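Local coordinates for virulence factor (Pectobacterium carotovorum, PDB 2W3Y), which is an S-palmitoylated virulence factor of a Drosophila pathogen that binds lipid vesicles and has a new fold, at residues E51-L56 against H175-D180; A62-M67 against D263-G268. All coordinates share one frame; numbering follows the deposited sequence.

Contact 1 of 2, residues E51-L56 against H175-D180; sequences EAPKHL and HDLFQD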
loop_
_atom_site.group_PDB
_atom_site.type_symbol
_atom_site.label_atom_id
_atom_site.label_comp_id
_atom_site.label_asym_id
_atom_site.label_seq_id
_atom_site.Cartn_x
_atom_site.Cartn_y
_atom_site.Cartn_z
ATOM N N GLU A 51 12.343 -6.308 12.883
ATOM C CA GLU A 51 11.609 -6.841 14.023
ATOM C C GLU A 51 11.553 -5.778 15.109
ATOM O O GLU A 51 12.507 -5.017 15.293
ATOM C CB GLU A 51 12.273 -8.117 14.557
ATOM C CG GLU A 51 12.094 -9.363 13.666
ATOM C CD GLU A 51 10.791 -10.119 13.936
ATOM O OE1 GLU A 51 9.997 -9.685 14.812
ATOM O OE2 GLU A 51 10.548 -11.153 13.265
ATOM N N ALA A 52 10.416 -5.716 15.787
ATOM C CA ALA A 52 10.192 -4.798 16.892
ATOM C C ALA A 52 10.911 -5.286 18.156
ATOM O O ALA A 52 11.025 -6.489 18.362
ATOM C CB ALA A 52 8.702 -4.673 17.156
ATOM N N PRO A 53 11.417 -4.344 18.986
ATOM C CA PRO A 53 11.897 -4.719 20.314
ATOM C C PRO A 53 10.748 -5.203 21.189
ATOM O O PRO A 53 9.584 -4.856 20.951
ATOM C CB PRO A 53 12.478 -3.413 20.869
ATOM C CG PRO A 53 11.789 -2.331 20.113
ATOM C CD PRO A 53 11.570 -2.897 18.741
ATOM N N LYS A 54 11.085 -5.993 22.205
ATOM C CA LYS A 54 10.092 -6.670 23.047
ATOM C C LYS A 54 8.916 -5.773 23.441
ATOM O O LYS A 54 7.760 -6.184 23.342
ATOM C CB LYS A 54 10.762 -7.299 24.283
ATOM C CG LYS A 54 11.699 -8.471 23.951
ATOM C CD LYS A 54 13.219 -8.152 24.117
ATOM C CE LYS A 54 13.862 -7.485 22.877
ATOM N NZ LYS A 54 14.011 -6.009 23.043
ATOM N N HIS A 55 9.214 -4.537 23.840
ATOM C CA HIS A 55 8.187 -3.595 24.305
ATOM C C HIS A 55 7.317 -2.938 23.211
ATOM O O HIS A 55 6.399 -2.169 23.530
ATOM C CB HIS A 55 8.817 -2.519 25.200
ATOM C CG HIS A 55 9.643 -1.508 24.460
ATOM N ND1 HIS A 55 9.210 -0.219 24.227
ATOM C CD2 HIS A 55 10.881 -1.590 23.916
ATOM C CE1 HIS A 55 10.140 0.447 23.570
ATOM N NE2 HIS A 55 11.165 -0.361 23.370
ATOM N N LEU A 56 7.584 -3.239 21.937
ATOM C CA LEU A 56 6.772 -2.665 20.848
ATOM C C LEU A 56 6.011 -3.710 20.019
ATOM O O LEU A 56 5.134 -3.354 19.234
ATOM C CB LEU A 56 7.624 -1.747 19.942
ATOM C CG LEU A 56 8.133 -0.424 20.543
ATOM C CD1 LEU A 56 9.195 0.216 19.656
ATOM C CD2 LEU A 56 6.995 0.569 20.823
ATOM N N HIS A 175 5.459 -0.375 8.299
ATOM C CA HIS A 175 5.536 -0.458 9.749
ATOM C C HIS A 175 7.016 -0.321 10.080
ATOM O O HIS A 175 7.792 -1.276 9.952
ATOM C CB HIS A 175 4.819 -1.754 10.240
ATOM C CG HIS A 175 3.380 -1.794 9.826
ATOM N ND1 HIS A 175 2.366 -1.271 10.602
ATOM C CD2 HIS A 175 2.807 -2.145 8.648
ATOM C CE1 HIS A 175 1.224 -1.361 9.950
ATOM N NE2 HIS A 175 1.465 -1.876 8.755
ATOM N N ASP A 176 7.406 0.922 10.394
ATOM C CA ASP A 176 8.804 1.310 10.556
ATOM C C ASP A 176 9.266 1.144 11.987
ATOM O O ASP A 176 8.713 1.760 12.885
ATOM C CB ASP A 176 9.050 2.789 10.203
ATOM C CG ASP A 176 8.495 3.196 8.852
ATOM O OD1 ASP A 176 8.253 2.330 7.986
ATOM O OD2 ASP A 176 8.295 4.413 8.680
ATOM N N LEU A 177 10.310 0.338 12.171
ATOM C CA LEU A 177 10.976 0.182 13.476
ATOM C C LEU A 177 12.417 0.606 13.328
ATOM O O LEU A 177 13.277 -0.203 13.009
ATOM C CB LEU A 177 10.859 -1.267 13.977
ATOM C CG LEU A 177 9.369 -1.382 14.268
ATOM C CD1 LEU A 177 8.635 -2.430 13.433
ATOM C CD2 LEU A 177 9.045 -1.373 15.765
ATOM N N PHE A 178 12.654 1.898 13.519
ATOM C CA PHE A 178 13.938 2.518 13.276
ATOM C C PHE A 178 14.357 3.291 14.520
ATOM O O PHE A 178 13.511 3.686 15.336
ATOM C CB PHE A 178 13.839 3.535 12.118
ATOM C CG PHE A 178 13.570 2.924 10.763
ATOM C CD1 PHE A 178 14.326 1.838 10.295
ATOM C CD2 PHE A 178 12.588 3.460 9.937
ATOM C CE1 PHE A 178 14.088 1.282 9.032
ATOM C CE2 PHE A 178 12.344 2.915 8.670
ATOM C CZ PHE A 178 13.095 1.818 8.224
ATOM N N GLN A 179 15.653 3.558 14.623
ATOM C CA GLN A 179 16.214 4.367 15.708
ATOM C C GLN A 179 16.069 5.867 15.472
ATOM O O GLN A 179 16.406 6.368 14.382
ATOM C CB GLN A 179 17.698 4.060 15.864
ATOM C CG GLN A 179 18.024 2.774 16.560
ATOM C CD GLN A 179 19.510 2.481 16.511
ATOM O OE1 GLN A 179 20.297 3.091 17.234
ATOM N NE2 GLN A 179 19.906 1.561 15.638
ATOM N N ASP A 180 15.588 6.590 16.485
ATOM C CA ASP A 180 15.723 8.058 16.510
ATOM C C ASP A 180 17.191 8.479 16.720
ATOM O O ASP A 180 18.077 7.623 16.811
ATOM C CB ASP A 180 14.749 8.724 17.511
ATOM C CG ASP A 180 15.069 8.426 18.996
ATOM O OD1 ASP A 180 16.229 8.137 19.365
ATOM O OD2 ASP A 180 14.120 8.513 19.809
#
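Leu177 sets its CD2 methyl against Ala52, Pro53 and Leu56 where the loop leaving strand 40-49 turns into helix 57-81. This is a beta-loop-alpha connection packed beside the end of strand 166-179, the parallel neighbour of the strand it has just left, and an example of one buried leucine packing against an irregular link. The tight part is at Ala52: its CB lies 3.6 Å from Leu177 CD2, and Ala52 CA stands nearly as close to the same methyl. With CG beside the backbone N and anti to the carbonyl carbon (chi1 -68°), Leu177 projects from its strand toward the loop and also reaches Val60 of the helix. Two more distant neighbours, Pro53 and Leu56, also touch Val185 on strand 185-198. Pro53 crosses the leucine at a slant, its CD 4.2 Å from Leu177 CD2, while Leu56 presents CD1 to the same methyl at equal range. The solvent side is looser. Glu51, an exposed residue, turns its CB away from the strand, and its carbonyl O is the part nearest Leu177 CB, at 4.3 Å. Polar fastening comes from just outside this apolar patch, where Asn50 ND2 donates to Leu177 O. Within the loop itself, Leu56 N donates to Pro53 O at 2.8 Å, closing the turn that precedes the Leu56 side chain, whose CD1 faces Leu177 CD2.

Contact 2 of 2, residues A62-M67 against D263-G268; sequences AGRILM and DDIFNG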
loop_
_atom_site.group_PDB
_atom_site.type_symbol
_atom_site.label_atom_id
_atom_site.label_comp_id
_atom_site.label_asym_id
_atom_site.label_seq_id
_atom_site.Cartn_x
_atom_site.Cartn_y
_atom_site.Cartn_z
ATOM N N ALA A 62 -0.900 -5.192 16.469
ATOM C CA ALA A 62 -2.179 -4.478 16.394
ATOM C C ALA A 62 -2.207 -3.454 15.233
ATOM O O ALA A 62 -3.201 -3.359 14.497
ATOM C CB ALA A 62 -2.478 -3.786 17.727
ATOM N N GLY A 63 -1.110 -2.710 15.078
ATOM C CA GLY A 63 -0.963 -1.696 14.030
ATOM C C GLY A 63 -1.072 -2.287 12.634
ATOM O O GLY A 63 -1.720 -1.711 11.765
ATOM N N ARG A 64 -0.447 -3.448 12.430
ATOM C CA ARG A 64 -0.533 -4.165 11.161
ATOM C C ARG A 64 -1.964 -4.560 10.838
ATOM O O ARG A 64 -2.404 -4.363 9.703
ATOM C CB ARG A 64 0.425 -5.373 11.118
ATOM C CG ARG A 64 1.892 -4.955 11.070
ATOM C CD ARG A 64 2.855 -6.124 10.938
ATOM N NE ARG A 64 2.487 -7.063 9.871
ATOM C CZ ARG A 64 3.331 -7.916 9.298
ATOM N NH1 ARG A 64 4.603 -7.940 9.650
ATOM N NH2 ARG A 64 2.903 -8.738 8.355
ATOM N N ILE A 65 -2.695 -5.092 11.824
ATOM C CA ILE A 65 -4.109 -5.437 11.622
ATOM C C ILE A 65 -4.953 -4.221 11.284
ATOM O O ILE A 65 -5.768 -4.262 10.351
ATOM C CB ILE A 65 -4.765 -6.176 12.834
ATOM C CG1 ILE A 65 -3.984 -7.436 13.237
ATOM C CG2 ILE A 65 -6.242 -6.499 12.542
ATOM C CD1 ILE A 65 -3.629 -8.364 12.138
ATOM N N LEU A 66 -4.767 -3.145 12.040
ATOM C CA LEU A 66 -5.474 -1.886 11.778
ATOM C C LEU A 66 -5.257 -1.341 10.358
ATOM O O LEU A 66 -6.213 -0.939 9.682
ATOM C CB LEU A 66 -5.063 -0.828 12.798
ATOM C CG LEU A 66 -5.582 -0.995 14.231
ATOM C CD1 LEU A 66 -4.889 0.021 15.162
ATOM C CD2 LEU A 66 -7.113 -0.855 14.298
ATOM N N MET A 67 -4.003 -1.327 9.912
ATOM C CA MET A 67 -3.687 -0.761 8.600
ATOM C C MET A 67 -4.265 -1.601 7.448
ATOM O O MET A 67 -4.777 -1.031 6.474
ATOM C CB MET A 67 -2.176 -0.538 8.448
ATOM C CG MET A 67 -1.600 0.650 9.245
ATOM S SD MET A 67 -2.322 2.300 8.960
ATOM C CE MET A 67 -3.680 2.398 10.110
ATOM N N ASP A 263 3.052 -9.895 2.388
ATOM C CA ASP A 263 3.543 -9.241 3.594
ATOM C C ASP A 263 4.888 -9.830 3.968
ATOM O O ASP A 263 5.181 -10.977 3.637
ATOM C CB ASP A 263 2.570 -9.415 4.759
ATOM C CG ASP A 263 2.558 -10.842 5.288
ATOM O OD1 ASP A 263 1.976 -11.706 4.603
ATOM O OD2 ASP A 263 3.139 -11.098 6.372
ATOM N N ASP A 264 5.711 -9.045 4.664
ATOM C CA ASP A 264 6.973 -9.546 5.175
ATOM C C ASP A 264 7.484 -8.650 6.291
ATOM O O ASP A 264 7.064 -7.486 6.421
ATOM C CB ASP A 264 8.013 -9.643 4.044
ATOM C CG ASP A 264 9.068 -10.741 4.288
ATOM O OD1 ASP A 264 8.977 -11.482 5.311
ATOM O OD2 ASP A 264 9.996 -10.855 3.448
ATOM N N ILE A 265 8.336 -9.226 7.135
ATOM C CA ILE A 265 9.199 -8.459 8.022
ATOM C C ILE A 265 10.576 -8.463 7.391
ATOM O O ILE A 265 11.255 -9.503 7.323
ATOM C CB ILE A 265 9.232 -9.020 9.489
ATOM C CG1 ILE A 265 7.825 -8.981 10.096
ATOM C CG2 ILE A 265 10.216 -8.223 10.353
ATOM C CD1 ILE A 265 7.637 -9.823 11.356
ATOM N N PHE A 266 10.982 -7.305 6.880
ATOM C CA PHE A 266 12.290 -7.172 6.262
ATOM C C PHE A 266 13.324 -6.949 7.362
ATOM O O PHE A 266 13.069 -6.200 8.310
ATOM C CB PHE A 266 12.304 -5.999 5.290
ATOM C CG PHE A 266 11.471 -6.219 4.064
ATOM C CD1 PHE A 266 11.954 -6.977 3.005
ATOM C CD2 PHE A 266 10.196 -5.672 3.975
ATOM C CE1 PHE A 266 11.193 -7.176 1.864
ATOM C CE2 PHE A 266 9.417 -5.859 2.829
ATOM C CZ PHE A 266 9.915 -6.612 1.778
ATOM N N ASN A 267 14.478 -7.589 7.223
ATOM C CA ASN A 267 15.546 -7.505 8.218
ATOM C C ASN A 267 16.719 -6.654 7.754
ATOM O O ASN A 267 16.997 -6.573 6.546
ATOM C CB ASN A 267 16.043 -8.908 8.598
ATOM C CG ASN A 267 14.938 -9.779 9.185
ATOM O OD1 ASN A 267 14.257 -9.383 10.136
ATOM N ND2 ASN A 267 14.746 -10.963 8.609
ATOM N N GLY A 268 17.396 -6.033 8.723
ATOM C CA GLY A 268 18.576 -5.194 8.482
ATOM C C GLY A 268 18.296 -3.926 7.692
ATOM O O GLY A 268 19.090 -3.548 6.830
#
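Arg64 and Asp263 hold the closest CA atoms of two widely spaced backbones, 10.0 Å apart. The axes of helix 62-67 and strand 263-266 come no nearer than 12.5 Å and run roughly antiparallel, with 145° between their N-to-C directions. The helix keeps its regular ladder, for example Met67 N to Gly63 O at 3.0 Å, and a long side chain must bridge the gap. Here Arg64 alone does so from the helix, a worked example of how a single arginine can tie a helix to a strand that it does not pack against directly. A turn about its CG-CD bond (chi3 49°) bends the chain on the way to the guanidinium, which ends beside the strand. NH2 meets Asp263 OD2 at 3.1 Å in a salt bridge whose hydrogen bond is bent and weak. The carboxylate lies at the guanidinium edge, near its plane, yet the two groups are turned 67° against each other, so they do not form the flat, two-pronged pairing. On NH1, the edge of the guanidinium runs up to the Ile265 side chain, with CG1 at 3.4 Å and CD1 at 4.0 Å, the two side chains crossing at about a right angle. The stronger polar partner of the group is Gln48 OE1, which accepts from NH1; the weak bond to Asp263 is added to it. Gln48 belongs to strand 40-49, which pairs in parallel with strand 262-266 through the backbone of Asp264 and Phe266. Arg64 thus reaches over strand 40-49, also touching Thr46 there, while Met67 of the same helix packs on strands 166-179 and 214-228.

In the fold
Contact 1 and contact 2 have centres about 11 Å apart and share one mixed sheet, in which strand 40-49 pairs in parallel with both 166-179 and 262-266. The loop 51-56 leaves that strand and leads into the helix carrying 62-67, so the two contacts involve successive parts of one strand-loop-helix unit. They also touch directly: His175 CE1 lies 3.5 Å from Arg64 CA, placing the imidazole against the helix, and Glu51 OE2 comes within 3.7 Å of Ile265 CD1. Gln48, the partner of Arg64, is also touched by Leu177. Contact 1 is apolar packing and contact 2 mainly polar; both join loop or helix to the sheet.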